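Local atomic coordinates of nodulation protein S (Bradyrhizobium sp., PDB entry 3OFK), a protein that probably transfers a methyl group from S-adenosyl-L-methionine during the synthesis of rhizobial Nod factors, the lipochitooligosaccharide signals of nodulation. Residues 73-78 with 111-116; 154-159 with 185-190; 160-165 with 192-197. All blocks are in the same frame, centred on the assembly; numbering follows the deposited sequence.

Contact 1 (73-78 with 111-116) lies on the other side of the chain's centre from contacts 2 and 3, its centre about 27 Å from that of contact 2 and 30 Å from that of contact 3. All three reach the seven-stranded mixed sheet of this Rossmann-like methyltransferase. Contacts 2 (154-159 with 185-190) and 3 (160-165 with 192-197) have centres about 8 Å apart and share helix 157-162; backbone pairs such as Cys-188 O to Cys-197 N, 2.8 Å, join their strands. None touches S-adenosyl-L-homocysteine: the side chain of Trp-163 in contact 3 stays about 9 Å from it, that of Thr-77 in contact 1 about 11 Å.

Contact 1. Residues 73-78 with 111-116; sequences CKRLTV and TAELFD
Thr-77 and Phe-115 form the buried half of this contact, while Arg-75 and Glu-113 close it toward the surface. The Thr-77 side chain meets the phenyl ring at its rim, nearly in the ring plane: CE1 of Phe-115 lies 3.8 Å from OG1 and 3.9 Å from CB of Thr-77. The two side chains cross at about a right angle, and neither face of the ring is used by the threonine.

The outer half is polar and includes a water, with Arg-75 exposed and Glu-113 partly so. NH1 of Arg-75 donates to OE2 of Glu-113 over 3.1 Å in a salt bridge, with an N-H...O angle of 160°. The acceptor lies almost in the guanidinium plane, but the carboxylate is turned 73° against it, and OE2 is met on its syn side, somewhat out of the carboxylate plane. A bend in the arginine chain at chi3 (69°) swings the guanidinium toward the glutamate. The same OE2 accepts a hydrogen bond from a water at 2.9 Å, and this water also donates to OG1 of Thr-77 at 2.6 Å. It thus bridges two side chains whose oxygens do not bond directly, joining the buried half to the charged one.

Strand 52-58 runs between strands 73-80 and 115-121 in the sheet, so the contact reaches across it: Thr-77 packs on Leu-56, Phe-115 on Asn-54, and Thr-77 also touches Ser-100 of strand 99-103.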
ATOM      1  N   CYS A  73       7.308  14.562   1.734  1.00 38.10           N
ATOM      2  CA  CYS A  73       6.855  14.766   0.358  1.00 39.04           C
ATOM      3  C   CYS A  73       6.446  16.229   0.192  1.00 39.01           C
ATOM      4  O   CYS A  73       5.691  16.738   0.995  1.00 39.16           O
ATOM      5  CB  CYS A  73       5.631  13.901   0.091  1.00 37.96           C
ATOM      6  SG  CYS A  73       5.809  12.131   0.461  1.00 38.48           S
ATOM      7  N   LYS A  74       6.942  16.901  -0.839  1.00 39.43           N
ATOM      8  CA  LYS A  74       6.583  18.291  -1.112  1.00 41.15           C
ATOM      9  C   LYS A  74       5.068  18.368  -1.409  1.00 39.27           C
ATOM     10  O   LYS A  74       4.346  19.247  -0.925  1.00 38.53           O
ATOM     11  CB  LYS A  74       7.431  18.795  -2.295  1.00 43.25           C
ATOM     12  CG  LYS A  74       7.305  20.254  -2.660  1.00 49.34           C
ATOM     13  CD  LYS A  74       8.561  20.665  -3.443  1.00 59.16           C
ATOM     14  CE  LYS A  74       8.339  21.869  -4.345  1.00 65.93           C
ATOM     15  NZ  LYS A  74       9.622  22.180  -5.059  1.00 70.75           N
ATOM     16  N   ARG A  75       4.613  17.409  -2.192  1.00 38.58           N
ATOM     17  CA  ARG A  75       3.180  17.146  -2.399  1.00 37.86           C
ATOM     18  C   ARG A  75       2.920  15.658  -2.211  1.00 35.09           C
ATOM     19  O   ARG A  75       3.747  14.815  -2.598  1.00 35.01           O
ATOM     20  CB  ARG A  75       2.747  17.591  -3.804  1.00 38.95           C
ATOM     21  CG  ARG A  75       2.758  19.083  -4.021  1.00 45.91           C
ATOM     22  CD  ARG A  75       2.172  19.500  -5.402  1.00 60.00           C
ATOM     23  NE  ARG A  75       0.724  19.262  -5.494  1.00 68.36           N
ATOM     24  CZ  ARG A  75       0.121  18.313  -6.218  1.00 73.34           C
ATOM     25  NH1 ARG A  75       0.803  17.466  -6.984  1.00 75.43           N
ATOM     26  NH2 ARG A  75      -1.202  18.218  -6.185  1.00 75.90           N
ATOM     27  N   LEU A  76       1.765  15.340  -1.626  1.00 32.55           N
ATOM     28  CA  LEU A  76       1.314  13.952  -1.423  1.00 30.94           C
ATOM     29  C   LEU A  76      -0.129  13.834  -1.912  1.00 31.45           C
ATOM     30  O   LEU A  76      -0.984  14.680  -1.569  1.00 29.64           O
ATOM     31  CB  LEU A  76       1.373  13.543   0.062  1.00 31.13           C
ATOM     32  CG  LEU A  76       0.958  12.128   0.520  1.00 27.00           C
ATOM     33  CD1 LEU A  76       1.756  10.989  -0.218  1.00 31.92           C
ATOM     34  CD2 LEU A  76       1.035  11.958   2.002  1.00 31.83           C
ATOM     35  N   THR A  77      -0.389  12.807  -2.722  1.00 31.45           N
ATOM     36  CA  THR A  77      -1.736  12.385  -3.089  1.00 30.56           C
ATOM     37  C   THR A  77      -2.016  11.024  -2.456  1.00 30.39           C
ATOM     38  O   THR A  77      -1.152  10.134  -2.427  1.00 29.94           O
ATOM     39  CB  THR A  77      -1.837  12.362  -4.639  1.00 31.59           C
ATOM     40  OG1 THR A  77      -1.520  13.681  -5.090  1.00 34.19           O
ATOM     41  CG2 THR A  77      -3.238  11.890  -5.175  1.00 31.06           C
ATOM     42  N   VAL A  78      -3.242  10.841  -1.977  1.00 29.07           N
ATOM     43  CA  VAL A  78      -3.623   9.595  -1.295  1.00 28.80           C
ATOM     44  C   VAL A  78      -4.977   9.090  -1.894  1.00 29.69           C
ATOM     45  O   VAL A  78      -5.947   9.853  -2.034  1.00 30.11           O
ATOM     46  CB  VAL A  78      -3.830   9.855   0.180  1.00 28.93           C
ATOM     47  CG1 VAL A  78      -4.274   8.554   0.929  1.00 24.76           C
ATOM     48  CG2 VAL A  78      -2.587  10.433   0.822  1.00 31.84           C
ATOM     49  N   THR A 111      -5.013   9.785 -13.588  1.00 60.15           N
ATOM     50  CA  THR A 111      -4.467  11.127 -13.536  1.00 62.51           C
ATOM     51  C   THR A 111      -3.471  11.267 -14.647  1.00 63.78           C
ATOM     52  O   THR A 111      -2.929  10.270 -15.144  1.00 62.95           O
ATOM     53  CB  THR A 111      -3.659  11.385 -12.278  1.00 61.45           C
ATOM     54  OG1 THR A 111      -3.783  10.267 -11.399  1.00 61.40           O
ATOM     55  CG2 THR A 111      -4.079  12.737 -11.604  1.00 63.03           C
ATOM     56  N   ALA A 112      -3.242  12.528 -14.996  1.00 65.79           N
ATOM     57  CA  ALA A 112      -2.124  12.942 -15.810  1.00 67.33           C
ATOM     58  C   ALA A 112      -0.873  13.138 -14.923  1.00 65.68           C
ATOM     59  O   ALA A 112       0.246  13.192 -15.445  1.00 66.53           O
ATOM     60  CB  ALA A 112      -2.479  14.223 -16.568  1.00 70.61           C
ATOM     61  N   GLU A 113      -1.073  13.241 -13.601  1.00 62.91           N
ATOM     62  CA  GLU A 113       0.019  13.280 -12.601  1.00 60.65           C
ATOM     63  C   GLU A 113       1.057  12.174 -12.792  1.00 57.52           C
ATOM     64  O   GLU A 113       0.710  11.003 -13.021  1.00 55.74           O
ATOM     65  CB  GLU A 113      -0.524  13.100 -11.165  1.00 58.92           C
ATOM     66  CG  GLU A 113      -1.187  14.298 -10.499  1.00 62.51           C
ATOM     67  CD  GLU A 113      -0.221  15.137  -9.693  1.00 67.59           C
ATOM     68  OE1 GLU A 113       0.397  16.061 -10.253  1.00 74.39           O
ATOM     69  OE2 GLU A 113      -0.087  14.885  -8.486  1.00 67.03           O
ATOM     70  N   LEU A 114       2.330  12.551 -12.677  1.00 56.53           N
ATOM     71  CA  LEU A 114       3.405  11.571 -12.512  1.00 53.32           C
ATOM     72  C   LEU A 114       4.019  11.776 -11.129  1.00 49.96           C
ATOM     73  O   LEU A 114       4.237  12.918 -10.713  1.00 51.17           O
ATOM     74  CB  LEU A 114       4.462  11.693 -13.618  1.00 55.49           C
ATOM     75  CG  LEU A 114       3.922  11.500 -15.044  1.00 59.35           C
ATOM     76  CD1 LEU A 114       5.017  11.760 -16.117  1.00 57.68           C
ATOM     77  CD2 LEU A 114       3.278  10.121 -15.211  1.00 52.44           C
ATOM     78  N   PHE A 115       4.269  10.663 -10.439  1.00 46.05           N
ATOM     79  CA  PHE A 115       4.776  10.618  -9.051  1.00 44.39           C
ATOM     80  C   PHE A 115       6.184  10.025  -8.964  1.00 44.22           C
ATOM     81  O   PHE A 115       6.473   8.976  -9.541  1.00 43.02           O
ATOM     82  CB  PHE A 115       3.825   9.808  -8.166  1.00 41.85           C
ATOM     83  CG  PHE A 115       2.403  10.272  -8.242  1.00 43.87           C
ATOM     84  CD1 PHE A 115       1.980  11.366  -7.502  1.00 40.99           C
ATOM     85  CD2 PHE A 115       1.490   9.643  -9.092  1.00 43.36           C
ATOM     86  CE1 PHE A 115       0.695  11.824  -7.592  1.00 41.11           C
ATOM     87  CE2 PHE A 115       0.177  10.097  -9.182  1.00 41.56           C
ATOM     88  CZ  PHE A 115      -0.220  11.193  -8.427  1.00 43.51           C
ATOM     89  N   ASP A 116       7.066  10.693  -8.233  1.00 45.28           N
ATOM     90  CA  ASP A 116       8.414  10.138  -7.999  1.00 45.71           C
ATOM     91  C   ASP A 116       8.457   9.101  -6.851  1.00 43.67           C
ATOM     92  O   ASP A 116       9.488   8.437  -6.637  1.00 44.05           O
ATOM     93  CB  ASP A 116       9.454  11.244  -7.808  1.00 49.15           C
ATOM     94  CG  ASP A 116       9.142  12.172  -6.651  1.00 49.83           C
ATOM     95  OD1 ASP A 116       7.965  12.392  -6.376  1.00 48.51           O
ATOM     96  OD2 ASP A 116      10.079  12.704  -6.030  1.00 54.30           O
TER
HETATM   97  O   HOH W   1      -2.623  14.955  -7.104  1.00 16.82           O

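Contact 2. Residues 154-159 with 185-190; sequences SARDAT and RVQCQG
Arg-156 and Gln-187 make this small surface contact by themselves, and no hydrogen bond links them. The arginine occupies the N-cap position of helix 157-162, and its CB points toward strand 181-189. From CB the chain runs extended through CG and CD to NE, with chi2 at 178° and chi3 at -177°, which carries the guanidinium out to the glutamine. CB, CG and CD make no close contact with segment 185-190. NE is the first atom to approach it, 4.0 Å from NE2 of Gln-187, and CZ follows at 4.1 Å from the same nitrogen. NH2 makes the close approach, 3.3 Å from CD of Gln-187 and 3.6 Å from its CG. NH1 turns instead to a long, weak ion pair with Glu-170.

The amide carbon sits at the edge of the guanidinium, in its plane, whereas the amide itself is turned 81° against that plane. NH2 therefore abuts the flat amide instead of lining up with its oxygen, which is 3.7 Å from NH2. The amide nitrogen NE2 is closer, at 3.3 Å from NH2, but both are donors and cannot bond to each other. A nearby acceptor is shared by both side chains: OD1 of Asp-196 takes a weak hydrogen bond from NE2 of Gln-187 and forms a long, weak ion pair with NE of Arg-156, which probably offsets the meeting of the two donors.

Asp-196 belongs to strand 196-203, which lies between strands 148-155 and 181-189, so Arg-156 reaches past this middle strand, resting on Leu-198, to strand 181-189 at one edge of the sheet.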
ATOM      1  N   SER A 154       3.718  -6.568   0.742  1.00 37.94           N
ATOM      2  CA  SER A 154       2.575  -7.438   0.871  1.00 38.57           C
ATOM      3  C   SER A 154       2.877  -8.685   1.722  1.00 40.40           C
ATOM      4  O   SER A 154       4.008  -9.174   1.763  1.00 40.92           O
ATOM      5  CB  SER A 154       2.091  -7.842  -0.517  1.00 37.78           C
ATOM      6  OG  SER A 154       1.025  -8.795  -0.492  1.00 40.84           O
ATOM      7  N   ALA A 155       1.863  -9.137   2.446  1.00 40.99           N
ATOM      8  CA  ALA A 155       1.810 -10.476   2.962  1.00 42.92           C
ATOM      9  C   ALA A 155       2.166 -11.428   1.822  1.00 42.83           C
ATOM     10  O   ALA A 155       1.913 -11.125   0.670  1.00 41.08           O
ATOM     11  CB  ALA A 155       0.439 -10.755   3.481  1.00 44.15           C
ATOM     12  N   ARG A 156       2.794 -12.549   2.149  1.00 45.18           N
ATOM     13  CA  ARG A 156       3.197 -13.509   1.128  1.00 46.27           C
ATOM     14  C   ARG A 156       2.007 -14.196   0.470  1.00 46.50           C
ATOM     15  O   ARG A 156       0.900 -14.192   1.012  1.00 45.42           O
ATOM     16  CB  ARG A 156       4.132 -14.549   1.714  1.00 47.65           C
ATOM     17  CG  ARG A 156       5.539 -14.008   1.929  1.00 51.36           C
ATOM     18  CD  ARG A 156       6.455 -15.043   2.564  1.00 59.62           C
ATOM     19  NE  ARG A 156       7.793 -14.510   2.840  1.00 67.02           N
ATOM     20  CZ  ARG A 156       8.753 -14.313   1.929  1.00 66.47           C
ATOM     21  NH1 ARG A 156       8.567 -14.595   0.645  1.00 64.12           N
ATOM     22  NH2 ARG A 156       9.921 -13.824   2.310  1.00 64.12           N
ATOM     23  N   ASP A 157       2.272 -14.795  -0.698  1.00 47.70           N
ATOM     24  CA  ASP A 157       1.279 -15.563  -1.467  1.00 48.35           C
ATOM     25  C   ASP A 157       0.450 -16.539  -0.607  1.00 50.87           C
ATOM     26  O   ASP A 157      -0.809 -16.508  -0.646  1.00 50.43           O
ATOM     27  CB  ASP A 157       1.989 -16.368  -2.582  1.00 49.44           C
ATOM     28  CG  ASP A 157       2.411 -15.509  -3.771  1.00 48.34           C
ATOM     29  OD1 ASP A 157       2.033 -14.326  -3.819  1.00 46.40           O
ATOM     30  OD2 ASP A 157       3.127 -16.032  -4.682  1.00 48.09           O
ATOM     31  N   ALA A 158       1.159 -17.404   0.134  1.00 51.96           N
ATOM     32  CA  ALA A 158       0.548 -18.428   0.975  1.00 54.61           C
ATOM     33  C   ALA A 158      -0.366 -17.807   2.005  1.00 54.56           C
ATOM     34  O   ALA A 158      -1.465 -18.295   2.242  1.00 55.52           O
ATOM     35  CB  ALA A 158       1.618 -19.232   1.684  1.00 56.54           C
ATOM     36  N   THR A 159       0.111 -16.750   2.650  1.00 54.22           N
ATOM     37  CA  THR A 159      -0.687 -16.054   3.661  1.00 54.33           C
ATOM     38  C   THR A 159      -1.921 -15.457   3.006  1.00 52.61           C
ATOM     39  O   THR A 159      -3.023 -15.559   3.538  1.00 53.12           O
ATOM     40  CB  THR A 159       0.088 -14.908   4.339  1.00 53.83           C
ATOM     41  OG1 THR A 159       1.076 -15.442   5.235  1.00 54.31           O
ATOM     42  CG2 THR A 159      -0.887 -13.998   5.123  1.00 51.90           C
ATOM     43  N   ARG A 185      15.096  -5.286  -1.522  1.00 52.41           N
ATOM     44  CA  ARG A 185      13.944  -5.919  -0.865  1.00 51.35           C
ATOM     45  C   ARG A 185      14.216  -6.180   0.601  1.00 52.80           C
ATOM     46  O   ARG A 185      15.367  -6.171   1.031  1.00 56.03           O
ATOM     47  CB  ARG A 185      13.549  -7.226  -1.557  1.00 50.82           C
ATOM     48  CG  ARG A 185      14.609  -8.339  -1.485  1.00 56.74           C
ATOM     49  CD  ARG A 185      14.005  -9.664  -1.912  1.00 59.49           C
ATOM     50  NE  ARG A 185      13.488  -9.554  -3.263  1.00 56.88           N
ATOM     51  CZ  ARG A 185      12.657 -10.414  -3.842  1.00 56.79           C
ATOM     52  NH1 ARG A 185      12.227 -11.494  -3.199  1.00 59.77           N
ATOM     53  NH2 ARG A 185      12.257 -10.179  -5.087  1.00 52.28           N
ATOM     54  N   VAL A 186      13.153  -6.411   1.356  1.00 52.23           N
ATOM     55  CA  VAL A 186      13.258  -6.739   2.775  1.00 54.10           C
ATOM     56  C   VAL A 186      12.143  -7.641   3.177  1.00 53.76           C
ATOM     57  O   VAL A 186      11.026  -7.493   2.733  1.00 51.24           O
ATOM     58  CB  VAL A 186      13.144  -5.510   3.754  1.00 55.02           C
ATOM     59  CG1 VAL A 186      14.459  -5.271   4.467  1.00 55.65           C
ATOM     60  CG2 VAL A 186      12.618  -4.250   3.060  1.00 49.01           C
ATOM     61  N   GLN A 187      12.455  -8.531   4.092  1.00 56.36           N
ATOM     62  CA  GLN A 187      11.471  -9.379   4.703  1.00 57.30           C
ATOM     63  C   GLN A 187      11.112  -8.829   6.076  1.00 58.78           C
ATOM     64  O   GLN A 187      11.947  -8.227   6.750  1.00 60.60           O
ATOM     65  CB  GLN A 187      12.063 -10.768   4.848  1.00 60.03           C
ATOM     66  CG  GLN A 187      11.034 -11.816   5.097  1.00 62.29           C
ATOM     67  CD  GLN A 187      11.625 -13.201   5.040  1.00 67.05           C
ATOM     68  OE1 GLN A 187      12.771 -13.380   4.600  1.00 63.96           O
ATOM     69  NE2 GLN A 187      10.846 -14.195   5.476  1.00 67.50           N
ATOM     70  N   CYS A 188       9.879  -9.063   6.502  1.00 58.13           N
ATOM     71  CA  CYS A 188       9.405  -8.554   7.754  1.00 59.44           C
ATOM     72  C   CYS A 188       8.570  -9.617   8.447  1.00 59.97           C
ATOM     73  O   CYS A 188       7.561 -10.035   7.915  1.00 58.60           O
ATOM     74  CB  CYS A 188       8.551  -7.322   7.463  1.00 57.59           C
ATOM     75  SG  CYS A 188       8.890  -6.030   8.556  1.00 63.88           S
ATOM     76  N   GLN A 189       8.954 -10.043   9.640  1.00 63.00           N
ATOM     77  CA  GLN A 189       8.251 -11.151  10.276  1.00 64.46           C
ATOM     78  C   GLN A 189       7.830 -10.846  11.697  1.00 66.51           C
ATOM     79  O   GLN A 189       8.584 -10.248  12.449  1.00 68.64           O
ATOM     80  CB  GLN A 189       9.130 -12.392  10.258  1.00 67.36           C
ATOM     81  CG  GLN A 189       9.447 -12.865   8.872  1.00 66.60           C
ATOM     82  CD  GLN A 189       9.691 -14.349   8.814  1.00 74.40           C
ATOM     83  OE1 GLN A 189       8.978 -15.070   8.121  1.00 79.77           O
ATOM     84  NE2 GLN A 189      10.679 -14.819   9.563  1.00 72.83           N
ATOM     85  N   GLY A 190       6.635 -11.290  12.062  1.00 66.59           N
ATOM     86  CA  GLY A 190       6.091 -11.026  13.385  1.00 69.44           C
ATOM     87  C   GLY A 190       6.005 -12.251  14.270  1.00 73.70           C
ATOM     88  O   GLY A 190       6.997 -12.941  14.478  1.00 76.60           O
TER

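Contact 3. Residues 160-165 with 192-197; sequences CRRWGH and SADEDC
Arg-162 and Trp-163, at the end of helix 157-162, meet a type I beta turn, Ser-192 to Glu-195, that leads into strand 196-203. The helix ends in a Schellman motif: Gly-164 has a positive phi (88°), His-165 N bonds back to Cys-160 O at 2.9 Å, and Gly-164 N to Arg-161 O at 3.1 Å. In the turn, Glu-195 N bonds to Ser-192 O at 3.0 Å, and Asp-194, within it, faces Arg-162 and Trp-163.

Each carboxylate oxygen of Asp-194 has its own partner. The Arg-162 chain bends at chi3, bringing NH2 to OD2 in a salt bridge whose modelled 2.4 Å is too short to be taken literally. The guanidinium and carboxylate are nearly coplanar, 15° apart, and the oxygen lies at the guanidinium edge. On the other branch, the indole NE1 of Trp-163 points its hydrogen at OD1 in a weak bond of 3.5 Å; here the carboxylate stands 82° from the ring plane. CZ2 of Trp-163 comes within 3.7 Å of the Asp-194 carbonyl O. Phe-5 also touches both charged side chains.

Without the carboxylate, as with an alanine here, the Arg-162 guanidinium would probably lose this counter-charge and the indole N-H this acceptor. One carboxylate thus serves two consecutive residues, through a salt bridge of doubtful length and a weak hydrogen bond, and the facing positive charge would be expected to favour its ionised form.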
ATOM      1  N   CYS A 160      -1.716 -14.832   1.846  1.00 51.16           N
ATOM      2  CA  CYS A 160      -2.808 -14.195   1.105  1.00 49.88           C
ATOM      3  C   CYS A 160      -3.862 -15.214   0.684  1.00 51.66           C
ATOM      4  O   CYS A 160      -5.048 -14.935   0.741  1.00 51.51           O
ATOM      5  CB  CYS A 160      -2.274 -13.447  -0.106  1.00 47.47           C
ATOM      6  SG  CYS A 160      -1.590 -11.896   0.350  1.00 43.98           S
ATOM      7  N   ARG A 161      -3.421 -16.397   0.290  1.00 54.01           N
ATOM      8  CA  ARG A 161      -4.335 -17.454  -0.125  1.00 56.51           C
ATOM      9  C   ARG A 161      -5.120 -18.015   1.064  1.00 58.69           C
ATOM     10  O   ARG A 161      -6.301 -18.343   0.926  1.00 59.27           O
ATOM     11  CB  ARG A 161      -3.587 -18.572  -0.849  1.00 57.86           C
ATOM     12  CG  ARG A 161      -3.211 -18.253  -2.302  1.00 60.22           C
ATOM     13  CD  ARG A 161      -2.822 -19.540  -3.063  1.00 67.91           C
ATOM     14  NE  ARG A 161      -1.926 -20.408  -2.274  1.00 73.64           N
ATOM     15  CZ  ARG A 161      -0.589 -20.324  -2.236  1.00 72.55           C
ATOM     16  NH1 ARG A 161       0.065 -19.414  -2.958  1.00 69.07           N
ATOM     17  NH2 ARG A 161       0.102 -21.165  -1.469  1.00 71.12           N
ATOM     18  N   ARG A 162      -4.468 -18.100   2.223  1.00 59.85           N
ATOM     19  CA  ARG A 162      -5.137 -18.479   3.462  1.00 62.19           C
ATOM     20  C   ARG A 162      -6.184 -17.429   3.834  1.00 60.75           C
ATOM     21  O   ARG A 162      -7.215 -17.759   4.422  1.00 62.03           O
ATOM     22  CB  ARG A 162      -4.118 -18.658   4.601  1.00 64.26           C
ATOM     23  CG  ARG A 162      -4.472 -19.766   5.579  1.00 68.71           C
ATOM     24  CD  ARG A 162      -3.363 -20.043   6.606  1.00 74.56           C
ATOM     25  NE  ARG A 162      -2.741 -18.834   7.169  1.00 76.68           N
ATOM     26  CZ  ARG A 162      -1.541 -18.349   6.826  1.00 78.76           C
ATOM     27  NH1 ARG A 162      -0.786 -18.952   5.906  1.00 78.33           N
ATOM     28  NH2 ARG A 162      -1.087 -17.241   7.406  1.00 77.67           N
ATOM     29  N   TRP A 163      -5.934 -16.168   3.470  1.00 57.43           N
ATOM     30  CA  TRP A 163      -6.908 -15.105   3.719  1.00 56.37           C
ATOM     31  C   TRP A 163      -8.057 -15.054   2.702  1.00 55.21           C
ATOM     32  O   TRP A 163      -8.890 -14.159   2.774  1.00 55.05           O
ATOM     33  CB  TRP A 163      -6.225 -13.732   3.775  1.00 54.53           C
ATOM     34  CG  TRP A 163      -5.356 -13.506   4.981  1.00 56.13           C
ATOM     35  CD1 TRP A 163      -5.350 -14.217   6.160  1.00 60.85           C
ATOM     36  CD2 TRP A 163      -4.398 -12.461   5.141  1.00 55.01           C
ATOM     37  NE1 TRP A 163      -4.422 -13.676   7.026  1.00 61.61           N
ATOM     38  CE2 TRP A 163      -3.830 -12.596   6.422  1.00 57.00           C
ATOM     39  CE3 TRP A 163      -3.946 -11.426   4.302  1.00 54.87           C
ATOM     40  CZ2 TRP A 163      -2.834 -11.744   6.891  1.00 57.06           C
ATOM     41  CZ3 TRP A 163      -2.959 -10.579   4.772  1.00 52.63           C
ATOM     42  CH2 TRP A 163      -2.408 -10.748   6.058  1.00 54.68           C
ATOM     43  N   GLY A 164      -8.097 -15.997   1.764  1.00 55.13           N
ATOM     44  CA  GLY A 164      -9.123 -16.023   0.725  1.00 54.93           C
ATOM     45  C   GLY A 164      -8.792 -15.225  -0.527  1.00 52.50           C
ATOM     46  O   GLY A 164      -9.609 -15.150  -1.444  1.00 52.79           O
ATOM     47  N   HIS A 165      -7.607 -14.622  -0.581  1.00 50.52           N
ATOM     48  CA  HIS A 165      -7.234 -13.806  -1.740  1.00 48.28           C
ATOM     49  C   HIS A 165      -6.474 -14.627  -2.763  1.00 48.21           C
ATOM     50  O   HIS A 165      -6.214 -15.821  -2.561  1.00 50.99           O
ATOM     51  CB  HIS A 165      -6.461 -12.556  -1.304  1.00 46.45           C
ATOM     52  CG  HIS A 165      -7.165 -11.758  -0.248  1.00 48.40           C
ATOM     53  ND1 HIS A 165      -8.442 -11.260  -0.412  1.00 47.88           N
ATOM     54  CD2 HIS A 165      -6.771 -11.388   0.996  1.00 53.00           C
ATOM     55  CE1 HIS A 165      -8.807 -10.626   0.689  1.00 54.07           C
ATOM     56  NE2 HIS A 165      -7.807 -10.677   1.553  1.00 54.17           N
ATOM     57  N   SER A 192       3.509 -14.740  13.994  1.00 76.39           N
ATOM     58  CA  SER A 192       2.824 -15.873  13.398  1.00 76.97           C
ATOM     59  C   SER A 192       3.057 -15.961  11.895  1.00 73.86           C
ATOM     60  O   SER A 192       3.694 -15.083  11.281  1.00 71.43           O
ATOM     61  CB  SER A 192       1.325 -15.755  13.668  1.00 76.79           C
ATOM     62  OG  SER A 192       0.778 -14.678  12.909  1.00 74.94           O
ATOM     63  N   ALA A 193       2.520 -17.027  11.310  1.00 74.16           N
ATOM     64  CA  ALA A 193       2.568 -17.226   9.870  1.00 71.71           C
ATOM     65  C   ALA A 193       1.881 -16.062   9.131  1.00 67.75           C
ATOM     66  O   ALA A 193       2.349 -15.651   8.063  1.00 65.79           O
ATOM     67  CB  ALA A 193       1.934 -18.575   9.501  1.00 73.01           C
ATOM     68  N   ASP A 194       0.797 -15.522   9.710  1.00 67.47           N
ATOM     69  CA  ASP A 194       0.082 -14.325   9.169  1.00 64.58           C
ATOM     70  C   ASP A 194       0.926 -13.044   9.111  1.00 61.54           C
ATOM     71  O   ASP A 194       0.568 -12.086   8.414  1.00 59.06           O
ATOM     72  CB  ASP A 194      -1.150 -13.983  10.041  1.00 66.44           C
ATOM     73  CG  ASP A 194      -2.365 -14.878   9.775  1.00 70.52           C
ATOM     74  OD1 ASP A 194      -3.459 -14.512  10.280  1.00 78.17           O
ATOM     75  OD2 ASP A 194      -2.241 -15.927   9.097  1.00 71.90           O
ATOM     76  N   GLU A 195       1.995 -12.997   9.903  1.00 62.48           N
ATOM     77  CA  GLU A 195       2.861 -11.823   9.987  1.00 60.67           C
ATOM     78  C   GLU A 195       4.168 -12.127   9.288  1.00 60.41           C
ATOM     79  O   GLU A 195       5.190 -12.429   9.925  1.00 62.57           O
ATOM     80  CB  GLU A 195       3.056 -11.373  11.452  1.00 62.93           C
ATOM     81  CG  GLU A 195       1.811 -10.670  11.992  1.00 60.40           C
ATOM     82  CD  GLU A 195       1.801 -10.404  13.489  1.00 64.56           C
ATOM     83  OE1 GLU A 195       2.788 -10.695  14.220  1.00 60.14           O
ATOM     84  OE2 GLU A 195       0.763  -9.893  13.944  1.00 63.06           O
ATOM     85  N   ASP A 196       4.108 -12.082   7.957  1.00 58.03           N
ATOM     86  CA  ASP A 196       5.268 -12.413   7.139  1.00 58.16           C
ATOM     87  C   ASP A 196       5.178 -11.747   5.800  1.00 54.88           C
ATOM     88  O   ASP A 196       4.501 -12.236   4.894  1.00 54.71           O
ATOM     89  CB  ASP A 196       5.413 -13.918   6.961  1.00 60.40           C
ATOM     90  CG  ASP A 196       6.659 -14.301   6.168  1.00 60.14           C
ATOM     91  OD1 ASP A 196       7.544 -13.446   5.911  1.00 56.14           O
ATOM     92  OD2 ASP A 196       6.758 -15.483   5.801  1.00 71.37           O
ATOM     93  N   CYS A 197       5.918 -10.652   5.692  1.00 53.75           N
ATOM     94  CA  CYS A 197       5.740  -9.646   4.680  1.00 51.18           C
ATOM     95  C   CYS A 197       6.996  -9.540   3.850  1.00 50.47           C
ATOM     96  O   CYS A 197       8.101  -9.684   4.364  1.00 52.18           O
ATOM     97  CB  CYS A 197       5.515  -8.306   5.374  1.00 50.63           C
ATOM     98  SG  CYS A 197       5.334  -6.942   4.263  1.00 56.10           S
TER